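Local coordinates for protein 16S rRNA (adenine(1408)-N(1))-methyltransferase (Escherichia coli, PDB 3P2K) that methylates the N1 position of adenine 1408 in the 16S rRNA of assembled 30S subunits, using S-adenosylmethionine, and so confers resistance to aminoglycosides such as kanamycin and apramycin, at residues I54-E59 and I84-S89; S100-F105 and H134-T139. All coordinates share one frame; numbering follows the deposited sequence.

Contact 1: residues I54-E59 and I84-S89. With SAM (S-adenosylmethionine), chain E.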
# COMPACT_ATOMS: atom_id res chain seq x y z
N ILE A 54 -0.26 4.24 3.85
CA ILE A 54 0.35 5.55 3.68
C ILE A 54 -0.45 6.35 2.68
O ILE A 54 -0.79 5.84 1.61
CB ILE A 54 1.81 5.42 3.23
CG1 ILE A 54 2.60 4.55 4.21
CG2 ILE A 54 2.46 6.80 3.06
CD1 ILE A 54 4.00 4.25 3.75
N ASP A 55 -0.77 7.59 3.03
CA ASP A 55 -1.43 8.51 2.11
C ASP A 55 -1.29 9.95 2.58
O ASP A 55 -1.50 10.23 3.75
CB ASP A 55 -2.91 8.16 1.97
CG ASP A 55 -3.48 8.60 0.64
OD1 ASP A 55 -3.80 7.69 -0.18
OD2 ASP A 55 -3.61 9.83 0.41
N PRO A 56 -0.97 10.87 1.65
CA PRO A 56 -0.80 12.23 2.19
C PRO A 56 -2.13 12.93 2.47
O PRO A 56 -2.14 13.95 3.14
CB PRO A 56 -0.01 12.95 1.10
CG PRO A 56 -0.42 12.24 -0.19
CD PRO A 56 -0.88 10.84 0.17
N VAL A 57 -3.24 12.38 1.97
CA VAL A 57 -4.54 13.01 2.13
C VAL A 57 -5.25 12.42 3.35
O VAL A 57 -5.89 11.38 3.26
CB VAL A 57 -5.43 12.87 0.83
CG1 VAL A 57 -6.89 13.17 1.11
CG2 VAL A 57 -4.91 13.78 -0.30
N LYS A 58 -5.13 13.09 4.49
CA LYS A 58 -5.67 12.56 5.75
C LYS A 58 -7.19 12.48 5.81
O LYS A 58 -7.74 11.59 6.47
CB LYS A 58 -5.10 13.30 6.97
CG LYS A 58 -4.64 14.72 6.68
CD LYS A 58 -4.71 15.63 7.87
CE LYS A 58 -4.55 17.06 7.40
NZ LYS A 58 -5.35 18.02 8.21
N GLU A 59 -7.87 13.39 5.12
CA GLU A 59 -9.34 13.49 5.21
C GLU A 59 -10.12 12.24 4.71
O GLU A 59 -11.17 11.91 5.25
CB GLU A 59 -9.85 14.80 4.57
CG GLU A 59 -9.35 16.12 5.26
CD GLU A 59 -7.96 16.60 4.79
OE1 GLU A 59 -7.35 16.00 3.87
OE2 GLU A 59 -7.47 17.59 5.37
N ILE A 84 0.72 9.57 7.40
CA ILE A 84 0.45 10.65 6.47
C ILE A 84 1.75 11.17 5.94
O ILE A 84 2.39 12.02 6.55
CB ILE A 84 -0.40 11.79 7.08
CG1 ILE A 84 -1.74 11.23 7.52
CG2 ILE A 84 -0.61 12.94 6.05
CD1 ILE A 84 -2.27 11.90 8.74
N ALA A 85 2.12 10.64 4.78
CA ALA A 85 3.36 10.92 4.07
C ALA A 85 3.09 10.71 2.59
O ALA A 85 2.21 9.91 2.22
CB ALA A 85 4.43 9.97 4.52
N ALA A 86 3.85 11.40 1.74
CA ALA A 86 3.77 11.16 0.30
C ALA A 86 4.98 10.37 -0.22
O ALA A 86 6.09 10.48 0.29
CB ALA A 86 3.61 12.47 -0.44
N ALA A 87 4.75 9.60 -1.28
CA ALA A 87 5.78 8.75 -1.89
C ALA A 87 7.10 9.48 -2.15
O ALA A 87 8.14 8.84 -2.17
CB ALA A 87 5.26 8.11 -3.17
N GLU A 88 7.05 10.79 -2.33
CA GLU A 88 8.27 11.57 -2.56
C GLU A 88 9.01 12.01 -1.28
O GLU A 88 9.97 12.78 -1.35
CB GLU A 88 7.99 12.76 -3.48
CG GLU A 88 6.67 13.48 -3.22
CD GLU A 88 5.52 12.92 -4.03
OE1 GLU A 88 4.81 12.03 -3.52
OE2 GLU A 88 5.33 13.36 -5.17
N SER A 89 8.56 11.52 -0.13
CA SER A 89 9.21 11.77 1.15
C SER A 89 8.67 10.79 2.19
O SER A 89 7.86 11.17 3.05
CB SER A 89 8.93 13.19 1.61
OG SER A 89 7.54 13.34 1.88
N SAM E . -5.20 2.80 -3.12
CA SAM E . -6.62 3.04 -2.83
C SAM E . -7.45 1.98 -3.47
O SAM E . -6.90 1.14 -4.20
OXT SAM E . -8.68 2.00 -3.31
CB SAM E . -7.12 4.21 -3.64
CG SAM E . -6.10 5.20 -4.12
SD SAM E . -7.03 6.62 -4.77
CE SAM E . -7.50 6.01 -6.40
C5' SAM E . -5.52 7.45 -5.27
C4' SAM E . -4.73 7.57 -3.99
O4' SAM E . -3.39 7.71 -4.37
C3' SAM E . -5.13 8.84 -3.22
O3' SAM E . -5.46 8.57 -1.87
C2' SAM E . -3.90 9.72 -3.25
O2' SAM E . -3.67 10.19 -1.95
C1' SAM E . -2.83 8.70 -3.55
N9 SAM E . -1.63 9.29 -4.12
C8 SAM E . -1.44 9.92 -5.31
N7 SAM E . -0.12 10.29 -5.39
C5 SAM E . 0.51 9.88 -4.25
C6 SAM E . 1.82 9.97 -3.81
N6 SAM E . 2.77 10.55 -4.54
N1 SAM E . 2.16 9.45 -2.58
C2 SAM E . 1.20 8.83 -1.81
N3 SAM E . -0.11 8.74 -2.25
C4 SAM E . -0.44 9.25 -3.46
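Ile84 and Ala85 run past Asp55 and Pro56 where two loops meet at the C-terminal ends of the neighbouring parallel strands 49-54 and 80-83, in the Rossmann-like fold of the class I methyltransferases. The Ile84 CA-H group points at Asp55 O, with CA 3.4 Å from that oxygen and an angle of 160° at the hydrogen. From here the Ile84 side chain can be followed outward. Its CB and CG1 stay beside the same Asp55 carbonyl, while CG2, placed anti to the backbone N by a chi1 of -60°, lies 3.4 Å from Pro56 O. The other branch reaches past CG1 to CD1, which ends 3.6 Å from Lys58 CB. Further along, Ile54 CG2 meets Ala85 CB at 4.0 Å, and Pro56 CB touches Ala86 CB.

The pairing forms one wall of the S-adenosylmethionine pocket. Pro56 CD lies above the adenine plane, 3.3 Å from SAM N3. The Asp55 carboxylate faces the ribose: OD1 accepts a hydrogen bond from SAM O3' and another from Gly34 N, as is usual for the acidic residue at the C-terminal end of the second strand in class I methyltransferases, here just after strand 49-54. OD2 accepts from Val57 N in an Asx turn, although the position of OD2 is less certain. On the other loop, a type I turn from Ala86 to Ser89 presents the adenine-reading groups. The Glu88 side chain bends at chi2, and OE1 accepts a hydrogen bond from SAM N6 while OE2 is hydrogen-bonded to Tyr113 OH. Beside it, the Ala87 backbone N donates almost straight to SAM N1, at 2.9 Å and 173°.

Contact 2: residues S100-F105 and H134-T139. With SAM (S-adenosylmethionine), chain E.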
# COMPACT_ATOMS: atom_id res chain seq x y z
N SER A 100 6.10 -7.08 2.65
CA SER A 100 5.34 -6.95 1.40
C SER A 100 4.81 -5.52 1.29
O SER A 100 4.31 -4.98 2.27
CB SER A 100 4.19 -7.95 1.35
OG SER A 100 3.22 -7.66 2.34
N ILE A 101 4.94 -4.94 0.09
CA ILE A 101 4.53 -3.55 -0.21
C ILE A 101 3.49 -3.55 -1.32
O ILE A 101 3.50 -4.42 -2.19
CB ILE A 101 5.70 -2.69 -0.72
CG1 ILE A 101 6.83 -2.67 0.29
CG2 ILE A 101 5.23 -1.28 -1.04
CD1 ILE A 101 8.14 -2.29 -0.32
N SER A 102 2.63 -2.54 -1.33
CA SER A 102 1.48 -2.57 -2.23
C SER A 102 1.09 -1.19 -2.73
O SER A 102 1.03 -0.23 -1.97
CB SER A 102 0.31 -3.21 -1.51
OG SER A 102 -0.31 -4.16 -2.34
N ILE A 103 0.84 -1.09 -4.02
CA ILE A 103 0.38 0.16 -4.60
C ILE A 103 -0.81 -0.19 -5.48
O ILE A 103 -0.65 -0.68 -6.60
CB ILE A 103 1.48 0.85 -5.42
CG1 ILE A 103 2.74 1.04 -4.56
CG2 ILE A 103 0.95 2.18 -5.99
CD1 ILE A 103 3.78 1.98 -5.17
N LEU A 104 -2.00 0.02 -4.93
CA LEU A 104 -3.24 -0.34 -5.57
C LEU A 104 -3.92 0.86 -6.24
O LEU A 104 -4.26 1.86 -5.58
CB LEU A 104 -4.19 -0.97 -4.53
CG LEU A 104 -3.73 -2.12 -3.60
CD1 LEU A 104 -4.87 -2.60 -2.65
CD2 LEU A 104 -3.14 -3.29 -4.38
N PHE A 105 -4.15 0.74 -7.54
CA PHE A 105 -4.97 1.73 -8.27
C PHE A 105 -4.51 3.17 -8.06
O PHE A 105 -5.32 4.05 -7.77
CB PHE A 105 -6.45 1.62 -7.87
CG PHE A 105 -6.99 0.22 -7.85
CD1 PHE A 105 -7.34 -0.44 -9.03
CD2 PHE A 105 -7.21 -0.43 -6.63
CE1 PHE A 105 -7.85 -1.76 -8.99
CE2 PHE A 105 -7.74 -1.72 -6.58
CZ PHE A 105 -8.05 -2.39 -7.78
N HIS A 134 7.78 -9.34 -0.83
CA HIS A 134 6.87 -9.38 -1.97
C HIS A 134 6.40 -7.97 -2.33
O HIS A 134 6.29 -7.11 -1.45
CB HIS A 134 5.69 -10.31 -1.64
CG HIS A 134 4.60 -10.30 -2.66
ND1 HIS A 134 3.29 -10.01 -2.34
CD2 HIS A 134 4.62 -10.53 -4.00
CE1 HIS A 134 2.55 -10.07 -3.43
NE2 HIS A 134 3.33 -10.38 -4.45
N PHE A 135 6.15 -7.73 -3.61
CA PHE A 135 5.53 -6.47 -4.03
C PHE A 135 4.41 -6.69 -5.03
O PHE A 135 4.23 -7.80 -5.55
CB PHE A 135 6.56 -5.46 -4.55
CG PHE A 135 6.91 -5.61 -6.00
CD1 PHE A 135 6.07 -5.11 -6.99
CD2 PHE A 135 8.10 -6.21 -6.39
CE1 PHE A 135 6.39 -5.24 -8.34
CE2 PHE A 135 8.44 -6.34 -7.73
CZ PHE A 135 7.57 -5.85 -8.71
N GLU A 136 3.67 -5.62 -5.31
CA GLU A 136 2.45 -5.69 -6.09
C GLU A 136 2.04 -4.29 -6.53
O GLU A 136 2.01 -3.35 -5.72
CB GLU A 136 1.35 -6.28 -5.22
CG GLU A 136 -0.02 -6.23 -5.83
CD GLU A 136 -1.04 -6.82 -4.90
OE1 GLU A 136 -1.78 -7.75 -5.32
OE2 GLU A 136 -1.08 -6.36 -3.73
N PHE A 137 1.74 -4.15 -7.82
CA PHE A 137 1.41 -2.87 -8.42
C PHE A 137 0.20 -3.10 -9.29
O PHE A 137 0.30 -3.79 -10.30
CB PHE A 137 2.57 -2.39 -9.30
CG PHE A 137 3.80 -1.93 -8.54
CD1 PHE A 137 3.91 -2.10 -7.17
CD2 PHE A 137 4.85 -1.35 -9.22
CE1 PHE A 137 5.05 -1.68 -6.49
CE2 PHE A 137 5.98 -0.92 -8.55
CZ PHE A 137 6.08 -1.09 -7.18
N VAL A 138 -0.94 -2.54 -8.89
CA VAL A 138 -2.17 -2.64 -9.66
C VAL A 138 -2.60 -1.27 -10.18
O VAL A 138 -3.23 -0.48 -9.49
CB VAL A 138 -3.32 -3.31 -8.89
CG1 VAL A 138 -4.40 -3.78 -9.86
CG2 VAL A 138 -2.81 -4.48 -8.10
N THR A 139 -2.25 -1.01 -11.42
CA THR A 139 -2.66 0.19 -12.10
C THR A 139 -3.85 -0.10 -12.99
O THR A 139 -4.21 -1.27 -13.21
CB THR A 139 -1.53 0.68 -12.99
OG1 THR A 139 -1.13 -0.40 -13.85
CG2 THR A 139 -0.36 1.13 -12.16
N SAM E . -5.20 2.80 -3.12
CA SAM E . -6.62 3.04 -2.83
C SAM E . -7.45 1.98 -3.47
O SAM E . -6.90 1.14 -4.20
OXT SAM E . -8.68 2.00 -3.31
CB SAM E . -7.12 4.21 -3.64
CG SAM E . -6.10 5.20 -4.12
SD SAM E . -7.03 6.62 -4.77
CE SAM E . -7.50 6.01 -6.40
C5' SAM E . -5.52 7.45 -5.27
C4' SAM E . -4.73 7.57 -3.99
O4' SAM E . -3.39 7.71 -4.37
C3' SAM E . -5.13 8.84 -3.22
O3' SAM E . -5.46 8.57 -1.87
C2' SAM E . -3.90 9.72 -3.25
O2' SAM E . -3.67 10.19 -1.95
C1' SAM E . -2.83 8.70 -3.55
N9 SAM E . -1.63 9.29 -4.12
C8 SAM E . -1.44 9.92 -5.31
N7 SAM E . -0.12 10.29 -5.39
C5 SAM E . 0.51 9.88 -4.25
C6 SAM E . 1.82 9.97 -3.81
N6 SAM E . 2.77 10.55 -4.54
N1 SAM E . 2.16 9.45 -2.58
C2 SAM E . 1.20 8.83 -1.81
N3 SAM E . -0.11 8.74 -2.25
C4 SAM E . -0.44 9.25 -3.46
O HOH W 1 3.14 -6.94 -1.82
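Strands 98-104 and 133-139 pair in parallel here, with Ser100 opposite His134 and Leu104 opposite Val138, as neighbours inside the mixed central sheet, in a contact that is buried apart from exposed His134 and partly exposed Glu136. Their backbones are joined by hydrogen bonds from Ile101 N to His134 O (3.0 Å), from Ile103 N to Glu136 O (3.1 Å) and, in the reverse direction, from Val138 N to Ile103 O (3.0 Å). A water donates to Ile101 O at 2.6 Å and more weakly to His134 O. One face of the pair carries Ile103 and Phe137, side by side, with Ile103 CG1 4.1 Å from Phe137 CE1. Phe135 CD1 lies over the Phe137 ring, offset toward its rim, and both rings meet Phe177 edge-to-face. The strands are the fourth and fifth of the 3-2-1-4-5-7-6 order of a class I methyltransferase, linked by a beta-alpha-beta crossover through helices 108-115 and 119-127. On the opposite face Glu136 extends fully from its backbone (chi1 172°, chi2 -179°), bringing OE2 alongside Ser102 OG and Leu104 CD2; its OE1 forms a salt bridge with Arg211. Leu104 CD2 also packs on Val138 CG2. At the strand end Leu104 O accepts a hydrogen bond from SAM N at 2.8 Å, and the Phe105 ring turns its edge to the ligand carboxylate oxygen SAM O, which lies in the ring plane.

Contacts 1 and 2 hold opposite ends of one S-adenosylmethionine molecule. Loops 54-59 and 84-89 receive the adenine and ribose, whereas the end of segment 100-105 receives the methionine amino group and carboxylate. Their centres are 16 Å apart and their nearest atoms about 7 Å, so the two contacts do not touch and the cofactor bridges them. Strand 26-31 lies in the sheet between strands 49-54 and 98-104, and its Leu31 touches both Ala87 of contact 1 and Ile103 of contact 2. Helix 108-115 also reaches both: Leu110 packs on Ala87 and on Ile103. Gly32, Thr109 and Ser195 complete the hydrogen bonding around the ligand.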